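Local atomic coordinates of F-actin-capping protein subunit alpha (Dictyostelium discoideum, PDB entry 4AKR), a protein that binds, independently of calcium, to the fast-growing barbed ends of actin filaments and blocks subunit exchange there without severing them. Residues N13-A18 and E25-V30. Residues are numbered along the deposited sequence; the frame is centred on the assembly and turned at random.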
loop_
_atom_site.group_PDB
_atom_site.type_symbol
_atom_site.label_atom_id
_atom_site.label_comp_id
_atom_site.label_asym_id
_atom_site.label_seq_id
_atom_site.Cartn_x
_atom_site.Cartn_y
_atom_site.Cartn_z
ATOM N N ASN A 13 1.961 6.397 14.803
ATOM C CA ASN A 13 1.488 6.359 13.421
ATOM C C ASN A 13 1.939 5.117 12.664
ATOM O O ASN A 13 1.221 4.637 11.783
ATOM C CB ASN A 13 1.931 7.619 12.682
ATOM C CG ASN A 13 0.920 8.730 12.801
ATOM O OD1 ASN A 13 0.026 8.861 11.960
ATOM N ND2 ASN A 13 1.034 9.522 13.858
ATOM N N PHE A 14 3.125 4.602 12.982
ATOM C CA PHE A 14 3.583 3.387 12.320
ATOM C C PHE A 14 2.620 2.274 12.722
ATOM O O PHE A 14 1.983 1.638 11.878
ATOM C CB PHE A 14 5.005 3.011 12.760
ATOM C CG PHE A 14 6.070 3.965 12.286
ATOM C CD1 PHE A 14 5.832 4.835 11.224
ATOM C CD2 PHE A 14 7.314 3.993 12.901
ATOM C CE1 PHE A 14 6.815 5.713 10.787
ATOM C CE2 PHE A 14 8.299 4.865 12.472
ATOM C CZ PHE A 14 8.049 5.729 11.411
ATOM N N LEU A 15 2.502 2.070 14.028
ATOM C CA LEU A 15 1.636 1.037 14.578
ATOM C C LEU A 15 0.220 1.064 14.013
ATOM O O LEU A 15 -0.302 0.036 13.572
ATOM C CB LEU A 15 1.592 1.148 16.113
ATOM C CG LEU A 15 2.914 0.892 16.851
ATOM C CD1 LEU A 15 2.714 1.000 18.366
ATOM C CD2 LEU A 15 3.433 -0.498 16.484
ATOM N N LEU A 16 -0.400 2.236 14.010
ATOM C CA LEU A 16 -1.760 2.358 13.506
ATOM C C LEU A 16 -1.891 2.032 12.028
ATOM O O LEU A 16 -2.976 1.704 11.558
ATOM C CB LEU A 16 -2.295 3.774 13.754
ATOM C CG LEU A 16 -2.696 4.141 15.186
ATOM C CD1 LEU A 16 -2.951 5.637 15.281
ATOM C CD2 LEU A 16 -3.934 3.350 15.590
ATOM N N ASN A 17 -0.788 2.115 11.296
ATOM C CA ASN A 17 -0.823 1.861 9.862
ATOM C C ASN A 17 -0.275 0.524 9.397
ATOM O O ASN A 17 -0.040 0.325 8.203
ATOM C CB ASN A 17 -0.106 2.997 9.136
ATOM C CG ASN A 17 -0.971 4.226 9.014
ATOM O OD1 ASN A 17 -1.864 4.281 8.173
ATOM N ND2 ASN A 17 -0.732 5.212 9.872
ATOM N N ALA A 18 -0.077 -0.394 10.336
ATOM C CA ALA A 18 0.437 -1.710 9.998
ATOM C C ALA A 18 -0.561 -2.442 9.111
ATOM O O ALA A 18 -1.777 -2.332 9.298
ATOM C CB ALA A 18 0.693 -2.520 11.271
ATOM N N GLU A 25 4.773 -7.955 13.380
ATOM C CA GLU A 25 6.048 -7.729 12.704
ATOM C C GLU A 25 6.359 -6.235 12.772
ATOM O O GLU A 25 7.507 -5.833 12.940
ATOM C CB GLU A 25 6.006 -8.173 11.235
ATOM C CG GLU A 25 6.164 -9.670 10.989
ATOM C CD GLU A 25 4.906 -10.457 11.264
ATOM O OE1 GLU A 25 3.809 -9.871 11.166
ATOM O OE2 GLU A 25 5.005 -11.670 11.559
ATOM N N VAL A 26 5.321 -5.413 12.646
ATOM C CA VAL A 26 5.484 -3.968 12.717
ATOM C C VAL A 26 5.761 -3.524 14.160
ATOM O O VAL A 26 6.573 -2.627 14.386
ATOM C CB VAL A 26 4.227 -3.242 12.169
ATOM C CG1 VAL A 26 4.334 -1.736 12.402
ATOM C CG2 VAL A 26 4.073 -3.534 10.674
ATOM N N VAL A 27 5.097 -4.143 15.135
ATOM C CA VAL A 27 5.331 -3.773 16.534
ATOM C C VAL A 27 6.796 -4.032 16.907
ATOM O O VAL A 27 7.377 -3.292 17.694
ATOM C CB VAL A 27 4.406 -4.558 17.516
ATOM C CG1 VAL A 27 4.759 -4.222 18.949
ATOM C CG2 VAL A 27 2.952 -4.207 17.268
ATOM N N SER A 28 7.389 -5.080 16.339
ATOM C CA SER A 28 8.783 -5.410 16.616
ATOM C C SER A 28 9.717 -4.379 16.027
ATOM O O SER A 28 10.649 -3.933 16.689
ATOM C CB SER A 28 9.152 -6.780 16.045
ATOM O OG SER A 28 8.595 -7.825 16.821
ATOM N N ASP A 29 9.482 -4.012 14.772
ATOM C CA ASP A 29 10.327 -3.022 14.124
ATOM C C ASP A 29 10.291 -1.714 14.907
ATOM O O ASP A 29 11.328 -1.105 15.157
ATOM C CB ASP A 29 9.862 -2.765 12.685
ATOM C CG ASP A 29 9.988 -3.992 11.794
ATOM O OD1 ASP A 29 10.934 -4.785 11.975
ATOM O OD2 ASP A 29 9.141 -4.151 10.894
ATOM N N VAL A 30 9.096 -1.285 15.298
ATOM C CA VAL A 30 8.952 -0.042 16.043
ATOM C C VAL A 30 9.695 -0.066 17.382
ATOM O O VAL A 30 10.539 0.798 17.649
ATOM C CB VAL A 30 7.469 0.284 16.291
ATOM C CG1 VAL A 30 7.345 1.566 17.094
ATOM C CG2 VAL A 30 6.753 0.444 14.962
#
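L15 pushes the methyl CD2 into helix 23-31 between V27 and V30, while its other branch, CD1, stays farther back. Its CG lies beside the backbone N (chi1 -64°) and chi2 puts CD1 anti to CA (-179°), which leaves CD2 as the branch turned to helix 23-31, 3.8 Å from the CA of V27 and equally near V27 CG2. V30 crosses the leucine obliquely; its CG2 methyl, 3.8 Å from L15 CD2, also reaches the CB of F14 at 3.8 Å, so one methyl fills the angle between two consecutive residues. The same CG2 sits at the edge of the F14 ring, near its plane. One turn earlier, V26 straddles A18 with both branches: A18 CB is 3.6 Å from V26 CG2 and 3.9 Å from V26 CG1. The contact is wholly apolar and buried. On the far side of helix 4-16, N17 folds its amide back onto the helix, ND2 giving a nearly straight bond (169°) to N13 O, 2.8 Å away and on a carbonyl lone pair. Helices 4-16 and 23-31 thus pair antiparallel as a helical hairpin, V26 and V30 turned inward one turn apart. The chain of another protein packs on F14 and V26, while helix 44-55 lies along the L15 and V27 side, F48 touching both; the five-stranded antiparallel sheet follows later in the sequence.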